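Local coordinates for NAD(P)H-flavin oxidoreductase (Agrobacterium tumefaciens str. C58, PDB 2FRE), which binds flavin mononucleotide and probably passes electrons from NAD(P)H through the flavin to a substrate, at residues 21-25 / 174-180; 35-39 / 124-130; 92-96 / 107-111. All coordinates share one frame. Residue numbers count along the deposited sequence, not the author numbering.

Interaction 1. Residues 21-25 / 174-180; sequences WSPRA and LAEREVP. With FMN (flavin mononucleotide), chain C.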
# COMPACT_ATOMS: atom_id res chain seq x y z
N TRP A 21 6.32 -10.81 6.42
CA TRP A 21 7.46 -10.09 6.99
C TRP A 21 8.63 -10.06 6.05
O TRP A 21 8.57 -10.62 4.97
CB TRP A 21 7.87 -10.65 8.36
CG TRP A 21 8.57 -11.97 8.37
CD1 TRP A 21 8.05 -13.17 8.01
CD2 TRP A 21 9.88 -12.24 8.86
NE1 TRP A 21 8.95 -14.17 8.22
CE2 TRP A 21 10.10 -13.63 8.74
CE3 TRP A 21 10.90 -11.44 9.39
CZ2 TRP A 21 11.27 -14.23 9.14
CZ3 TRP A 21 12.08 -12.04 9.78
CH2 TRP A 21 12.26 -13.42 9.65
N SER A 22 9.69 -9.35 6.44
CA SER A 22 10.76 -9.01 5.51
C SER A 22 12.11 -9.52 6.05
O SER A 22 12.91 -8.77 6.59
CB SER A 22 10.75 -7.51 5.23
OG SER A 22 9.45 -7.11 4.76
N PRO A 23 12.36 -10.83 5.89
CA PRO A 23 13.64 -11.37 6.27
C PRO A 23 14.70 -11.05 5.22
O PRO A 23 14.39 -10.47 4.18
CB PRO A 23 13.39 -12.88 6.30
CG PRO A 23 12.36 -13.08 5.23
CD PRO A 23 11.46 -11.87 5.35
N ARG A 24 15.94 -11.44 5.51
CA ARG A 24 17.08 -11.19 4.63
C ARG A 24 17.79 -12.47 4.17
O ARG A 24 18.61 -12.40 3.26
CB ARG A 24 18.10 -10.27 5.32
CG ARG A 24 17.56 -8.88 5.55
CD ARG A 24 18.53 -7.96 6.21
NE ARG A 24 17.86 -6.69 6.42
CZ ARG A 24 17.09 -6.40 7.47
NH1 ARG A 24 16.93 -7.27 8.46
NH2 ARG A 24 16.49 -5.22 7.53
N ALA A 25 17.49 -13.62 4.79
CA ALA A 25 18.18 -14.88 4.44
C ALA A 25 17.43 -15.59 3.31
O ALA A 25 16.43 -16.24 3.55
CB ALA A 25 18.33 -15.78 5.64
N LEU A 174 23.29 -9.20 10.84
CA LEU A 174 22.01 -9.43 10.14
C LEU A 174 21.24 -10.63 10.69
O LEU A 174 20.01 -10.59 10.79
CB LEU A 174 22.24 -9.62 8.64
CG LEU A 174 22.80 -8.42 7.88
CD1 LEU A 174 22.86 -8.73 6.39
CD2 LEU A 174 21.96 -7.18 8.14
N ALA A 175 21.96 -11.70 11.02
CA ALA A 175 21.34 -12.88 11.63
C ALA A 175 20.60 -12.49 12.89
O ALA A 175 19.48 -12.95 13.11
CB ALA A 175 22.37 -13.92 11.94
N GLU A 176 21.20 -11.62 13.69
CA GLU A 176 20.55 -11.13 14.91
C GLU A 176 19.28 -10.35 14.62
O GLU A 176 18.42 -10.27 15.46
CB GLU A 176 21.50 -10.26 15.73
CG GLU A 176 22.54 -11.05 16.46
CD GLU A 176 23.49 -10.17 17.27
OE1 GLU A 176 23.25 -8.94 17.34
OE2 GLU A 176 24.45 -10.74 17.82
N ARG A 177 19.17 -9.77 13.43
CA ARG A 177 17.98 -8.99 13.05
C ARG A 177 16.95 -9.80 12.29
O ARG A 177 15.93 -9.26 11.87
CB ARG A 177 18.38 -7.80 12.18
CG ARG A 177 19.10 -6.76 12.95
CD ARG A 177 19.67 -5.66 12.08
NE ARG A 177 20.01 -4.52 12.92
CZ ARG A 177 21.01 -4.49 13.80
NH1 ARG A 177 21.81 -5.54 13.98
NH2 ARG A 177 21.23 -3.40 14.52
N GLU A 178 17.23 -11.08 12.10
CA GLU A 178 16.35 -11.94 11.37
C GLU A 178 15.19 -12.40 12.28
O GLU A 178 15.07 -13.56 12.60
CB GLU A 178 17.14 -13.11 10.79
CG GLU A 178 16.41 -13.92 9.77
CD GLU A 178 16.43 -13.32 8.35
OE1 GLU A 178 16.53 -12.07 8.16
OE2 GLU A 178 16.29 -14.14 7.42
N VAL A 179 14.34 -11.45 12.67
CA VAL A 179 13.24 -11.73 13.58
C VAL A 179 12.12 -10.75 13.24
O VAL A 179 12.41 -9.59 12.92
CB VAL A 179 13.68 -11.64 15.07
CG1 VAL A 179 14.11 -10.24 15.43
CG2 VAL A 179 12.56 -12.07 15.99
N PRO A 180 10.86 -11.21 13.21
CA PRO A 180 9.83 -10.28 12.76
C PRO A 180 9.73 -9.05 13.67
O PRO A 180 9.69 -9.17 14.91
CB PRO A 180 8.55 -11.13 12.75
CG PRO A 180 9.09 -12.53 12.58
CD PRO A 180 10.28 -12.54 13.47
N1 FMN C . 15.16 -3.04 4.85
C2 FMN C . 16.55 -3.06 4.67
O2 FMN C . 17.22 -3.95 5.21
N3 FMN C . 17.17 -2.10 3.90
C4 FMN C . 16.47 -1.10 3.29
O4 FMN C . 17.03 -0.39 2.43
C4A FMN C . 15.07 -1.08 3.47
N5 FMN C . 14.31 -0.08 2.88
C5A FMN C . 12.93 -0.12 3.01
C6 FMN C . 12.18 0.85 2.37
C7 FMN C . 10.80 0.85 2.47
C7M FMN C . 10.08 1.58 1.38
C8 FMN C . 10.15 -0.13 3.23
C8M FMN C . 8.72 -0.50 2.93
C9 FMN C . 10.90 -1.10 3.87
C9A FMN C . 12.30 -1.09 3.78
N10 FMN C . 13.05 -2.05 4.43
C10 FMN C . 14.43 -2.05 4.25
C1' FMN C . 12.42 -3.06 5.35
C2' FMN C . 11.72 -2.46 6.57
O2' FMN C . 12.63 -2.13 7.61
C3' FMN C . 10.64 -3.43 7.07
O3' FMN C . 9.63 -3.56 6.08
C4' FMN C . 10.06 -2.96 8.40
O4' FMN C . 11.05 -3.01 9.41
C5' FMN C . 8.85 -3.77 8.84
O5' FMN C . 9.19 -5.14 9.01
P FMN C . 8.39 -6.30 8.22
O1P FMN C . 7.00 -6.34 8.82
O2P FMN C . 8.28 -5.92 6.75
O3P FMN C . 9.17 -7.57 8.41
O HOH W 1 13.26 -8.92 9.65
O HOH W 2 18.07 -9.96 8.92
O HOH W 3 15.15 -6.58 10.76

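Interaction 2. Residues 35-39 / 124-130; sequences HLLTI and QAHLLGY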
# COMPACT_ATOMS: atom_id res chain seq x y z
N HIS A 35 5.24 -17.44 -11.37
CA HIS A 35 5.10 -17.00 -9.98
C HIS A 35 5.34 -15.50 -9.90
O HIS A 35 4.55 -14.80 -9.27
CB HIS A 35 6.02 -17.78 -9.03
CG HIS A 35 5.53 -19.16 -8.70
ND1 HIS A 35 6.15 -19.97 -7.78
CD2 HIS A 35 4.45 -19.84 -9.14
CE1 HIS A 35 5.50 -21.11 -7.69
NE2 HIS A 35 4.46 -21.07 -8.51
N LEU A 36 6.39 -14.99 -10.56
CA LEU A 36 6.65 -13.54 -10.50
C LEU A 36 5.54 -12.75 -11.19
O LEU A 36 5.14 -11.70 -10.72
CB LEU A 36 8.00 -13.14 -11.11
CG LEU A 36 8.32 -11.63 -10.99
CD1 LEU A 36 8.32 -11.16 -9.58
CD2 LEU A 36 9.67 -11.32 -11.64
N LEU A 37 5.06 -13.28 -12.31
CA LEU A 37 3.99 -12.63 -13.05
C LEU A 37 2.68 -12.59 -12.23
O LEU A 37 1.97 -11.57 -12.22
CB LEU A 37 3.83 -13.30 -14.44
CG LEU A 37 4.99 -12.99 -15.42
CD1 LEU A 37 4.88 -13.82 -16.68
CD2 LEU A 37 5.06 -11.51 -15.80
N THR A 38 2.40 -13.66 -11.50
CA THR A 38 1.25 -13.69 -10.58
C THR A 38 1.38 -12.59 -9.52
O THR A 38 0.42 -11.83 -9.26
CB THR A 38 1.09 -15.09 -9.94
OG1 THR A 38 1.00 -16.07 -10.97
CG2 THR A 38 -0.18 -15.16 -9.10
N ILE A 39 2.58 -12.49 -8.94
CA ILE A 39 2.89 -11.48 -7.93
C ILE A 39 2.67 -10.07 -8.45
O ILE A 39 2.03 -9.27 -7.79
CB ILE A 39 4.34 -11.64 -7.40
CG1 ILE A 39 4.41 -12.93 -6.56
CG2 ILE A 39 4.76 -10.42 -6.57
CD1 ILE A 39 5.80 -13.33 -6.18
N GLN A 124 0.83 -11.05 -2.19
CA GLN A 124 0.77 -12.15 -3.16
C GLN A 124 2.02 -13.04 -3.09
O GLN A 124 1.92 -14.28 -3.14
CB GLN A 124 0.52 -11.64 -4.59
CG GLN A 124 0.26 -12.74 -5.63
CD GLN A 124 -0.85 -13.72 -5.28
OE1 GLN A 124 -0.63 -14.79 -4.63
NE2 GLN A 124 -2.04 -13.42 -5.76
N ALA A 125 3.18 -12.42 -2.94
CA ALA A 125 4.44 -13.15 -2.71
C ALA A 125 4.33 -14.07 -1.48
O ALA A 125 4.62 -15.28 -1.55
CB ALA A 125 5.61 -12.17 -2.54
N HIS A 126 3.93 -13.49 -0.36
CA HIS A 126 3.64 -14.25 0.85
C HIS A 126 2.72 -15.45 0.59
O HIS A 126 3.01 -16.58 1.01
CB HIS A 126 3.01 -13.38 1.95
CG HIS A 126 2.76 -14.16 3.20
ND1 HIS A 126 1.51 -14.58 3.57
CD2 HIS A 126 3.62 -14.66 4.11
CE1 HIS A 126 1.60 -15.29 4.68
NE2 HIS A 126 2.87 -15.38 5.01
N LEU A 127 1.61 -15.19 -0.10
CA LEU A 127 0.64 -16.25 -0.36
C LEU A 127 1.19 -17.42 -1.20
O LEU A 127 0.74 -18.56 -1.05
CB LEU A 127 -0.63 -15.68 -0.99
CG LEU A 127 -1.48 -14.82 -0.04
CD1 LEU A 127 -2.52 -14.04 -0.82
CD2 LEU A 127 -2.16 -15.67 1.05
N LEU A 128 2.19 -17.14 -2.04
CA LEU A 128 2.86 -18.17 -2.83
C LEU A 128 4.02 -18.87 -2.12
O LEU A 128 4.62 -19.78 -2.67
CB LEU A 128 3.37 -17.56 -4.15
CG LEU A 128 2.27 -17.14 -5.13
CD1 LEU A 128 2.87 -16.36 -6.26
CD2 LEU A 128 1.52 -18.38 -5.64
N GLY A 129 4.33 -18.45 -0.89
CA GLY A 129 5.35 -19.11 -0.11
C GLY A 129 6.68 -18.40 -0.14
O GLY A 129 7.69 -18.94 0.32
N TYR A 130 6.68 -17.17 -0.66
CA TYR A 130 7.90 -16.35 -0.74
C TYR A 130 7.84 -15.24 0.29
O TYR A 130 6.85 -15.09 0.99
CB TYR A 130 8.04 -15.74 -2.14
CG TYR A 130 8.07 -16.78 -3.22
CD1 TYR A 130 9.14 -17.63 -3.34
CD2 TYR A 130 7.01 -16.91 -4.12
CE1 TYR A 130 9.17 -18.60 -4.33
CE2 TYR A 130 7.03 -17.87 -5.11
CZ TYR A 130 8.11 -18.72 -5.20
OH TYR A 130 8.15 -19.66 -6.18

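Interaction 3. Residues 92-96 / 107-111; sequences ISRDH and SATHS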
# COMPACT_ATOMS: atom_id res chain seq x y z
N ILE A 92 8.27 1.76 -9.38
CA ILE A 92 8.37 3.07 -9.97
C ILE A 92 6.96 3.63 -10.04
O ILE A 92 6.01 2.86 -10.07
CB ILE A 92 8.95 2.92 -11.39
CG1 ILE A 92 10.40 2.45 -11.28
CG2 ILE A 92 8.87 4.22 -12.20
CD1 ILE A 92 10.74 1.52 -12.37
N SER A 93 6.82 4.95 -10.07
CA SER A 93 5.51 5.56 -10.31
C SER A 93 5.58 6.79 -11.20
O SER A 93 6.54 7.56 -11.13
CB SER A 93 4.81 5.93 -9.00
OG SER A 93 5.50 6.96 -8.33
N ARG A 94 4.55 6.98 -12.00
CA ARG A 94 4.40 8.16 -12.85
C ARG A 94 3.95 9.32 -11.96
O ARG A 94 2.92 9.22 -11.31
CB ARG A 94 3.37 7.89 -13.95
CG ARG A 94 3.40 8.89 -15.10
CD ARG A 94 2.37 8.59 -16.19
NE ARG A 94 2.89 9.02 -17.49
CZ ARG A 94 2.91 8.28 -18.61
NH1 ARG A 94 2.41 7.05 -18.64
NH2 ARG A 94 3.43 8.80 -19.71
N ASP A 95 4.73 10.40 -11.91
CA ASP A 95 4.46 11.50 -10.96
C ASP A 95 3.46 12.53 -11.49
O ASP A 95 3.28 13.61 -10.91
CB ASP A 95 5.75 12.20 -10.52
CG ASP A 95 6.43 12.98 -11.64
OD1 ASP A 95 5.78 13.42 -12.63
OD2 ASP A 95 7.64 13.17 -11.52
N HIS A 96 2.80 12.18 -12.58
CA HIS A 96 1.87 13.08 -13.22
C HIS A 96 0.88 12.23 -13.96
O HIS A 96 1.11 11.05 -14.19
CB HIS A 96 2.62 13.93 -14.22
CG HIS A 96 3.36 13.12 -15.24
ND1 HIS A 96 2.86 12.87 -16.50
CD2 HIS A 96 4.54 12.46 -15.18
CE1 HIS A 96 3.71 12.11 -17.17
NE2 HIS A 96 4.74 11.85 -16.39
N SER A 107 0.56 14.56 -10.03
CA SER A 107 -0.30 13.62 -9.35
C SER A 107 -0.16 13.78 -7.85
O SER A 107 0.95 13.78 -7.32
CB SER A 107 0.07 12.19 -9.72
OG SER A 107 -0.45 11.31 -8.76
N ALA A 108 -1.29 13.89 -7.16
CA ALA A 108 -1.28 14.05 -5.71
C ALA A 108 -1.09 12.73 -4.97
O ALA A 108 -0.66 12.73 -3.83
CB ALA A 108 -2.57 14.71 -5.25
N THR A 109 -1.36 11.60 -5.63
CA THR A 109 -1.42 10.30 -4.95
C THR A 109 -0.50 9.21 -5.51
O THR A 109 -0.56 8.05 -5.04
CB THR A 109 -2.86 9.74 -5.01
OG1 THR A 109 -3.20 9.46 -6.37
CG2 THR A 109 -3.85 10.76 -4.42
N HIS A 110 0.34 9.53 -6.49
CA HIS A 110 1.10 8.46 -7.20
C HIS A 110 1.98 7.59 -6.29
O HIS A 110 2.06 6.38 -6.49
CB HIS A 110 1.92 9.03 -8.37
CG HIS A 110 3.08 9.88 -7.98
ND1 HIS A 110 2.95 11.22 -7.68
CD2 HIS A 110 4.40 9.59 -7.87
CE1 HIS A 110 4.14 11.71 -7.38
NE2 HIS A 110 5.04 10.75 -7.50
N SER A 111 2.62 8.18 -5.28
CA SER A 111 3.47 7.42 -4.39
C SER A 111 2.65 6.58 -3.41
O SER A 111 2.95 5.42 -3.14
CB SER A 111 4.43 8.36 -3.64
OG SER A 111 5.33 8.97 -4.58

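Interaction 1. Residues 21-25 / 174-180
The carboxylate of E178 closes this contact by taking two successive backbone amides: R24 N donates to OE1 of E178 (2.8 Å) and A25 N to OE2 of E178 (2.9 Å), with a weak bond from R24 N to OE2 of E178 (3.3 Å). That fixes the backbone of a loop that grips FMN. R24 NH2 reaches flavin O2 at 2.7 Å and R24 NE the same O2 at 3.1 Å, while S22 binds the phosphate through N (2.7 Å to O3P) and OG (2.6 Å to O2P). Water 2 ties R24 NH1 (3.0 Å) to E178 OE1 (2.7 Å) and L174 O (2.8 Å); water 3 joins R24 NH1 to R177 O, each at 3.0 Å. Outside, P180 CG lies over one face of the W21 indole, 3.9 Å from the centroid of its six-membered ring (a CH-pi contact), and E178 C is at the ring edge. Residues 21-25 line the FMN pocket, with R7, S181 and R183; residues 174-180 back them through E178 and two waters. Residues 174-180 run off the end of helix 172-176, strand 131-135 touches S22, P23 and R24, and W81 of helix 76-82 packs on R24 and L174.

Interaction 2. Residues 35-39 / 124-130
I39 is the side chain that fills the gap between helix segment 35-39 and the helix end and turn of 124-130. Its CA-to-CB bond points sideways, but the m,t rotamer (-70°, 170°) carries CD1 across to A125, 3.8 Å from A125 CB, and to Y130, 4.3 Å from Y130 CD2, while I39 CG1 rests 3.8 Å from L128 CD1. L128, also m,t, sends CD1 back between I39 and H35, reaching H35 O at 3.8 Å. Where the backbones come closest, I39 and Q124 (CA to CA 5.3 Å), Q124 in t at chi1 lays its CG 3.7 Å from both I39 CA and T38 O. One polar link closes the other end: H35, chi1 m, and Y130, chi1 m, meet rim to rim, with H35 ND1 hydrogen-bonded to Y130 OH at 2.6 Å. Y130 can reach H35 because the chain turns at G129 (phi 100°) in a Schellman motif, with Y130 N bonded to A125 O at 2.9 Å. The contact packs helix 33-44 against the C-terminal end of helix 110-127. I161 of strand 153-162 lies against L36, A125 and Y130, strand 55-61 meets L36 and L37, and the second subunit packs Y11, P12 and F17 on L37, T38 and Q124.

Interaction 3. Residues 92-96 / 107-111
An ST turn at S107 leads the chain into helix 110-127 beside an FMN site: T109, the N-cap residue, touches FMN and belongs to a pocket that also includes P47, S48, N51, F112 and D113. The contact sets this helix start against residues 92-96 of strand 87-98 in the antiparallel sheet of the nitroreductase fold. In the turn, OG of S107 accepts from T109 N at 3.3 Å and weakly from H110 N at 3.0 Å. The T109 side chain makes no capping bond of its own; its OG1 is hydrogen-bonded to D113. Across the segments the polar link is between main chains: S107 N donates to D95 O at 3.0 Å with an angle of 167°, where H96 and S107 come within 4.5 Å, CA to CA. This bond continues the pairing of strand 87-98 with strand 104-106 to the point where the chain leaves for the helix. The chi1 of H110, 70° (p), turns the imidazole toward the strand, and H110 ND1 donates back to S107 O at 3.3 Å. H110 CB lies 3.1 Å from R94 O. S93 OG and S111 OG, 4.3 Å apart, are both hydrogen-bonded to E156 of strand 153-162, so the strand and the first turn of the helix share a carboxylate. The second subunit's K198 packs on R94. Over one face of the imidazole sit CA and CB of D95: the CA stands 3.4 Å from the H110 ring centroid, 2° off the ring normal, a CH-pi contact.

Along the chain the three contacts enclose one another: 21-25 / 174-180 spans nearly the whole fold, 35-39 / 124-130 lies within that span, and 92-96 / 107-111 within both. Interactions 2 and 3 share helix 110-127, interaction 3 at its start and interaction 2 at its end, with centres about 25 Å apart. Interactions 1 and 2 are closer, 19 Å between centres and about 5 Å between nearest atoms, without touching. Interactions 1 and 3 lie on opposite sides of the chain's centre, with centres 31 Å apart, and each holds residues of an FMN pocket. Interactions 2 and 3 also touch the second subunit, consistent with a dimeric flavoenzyme.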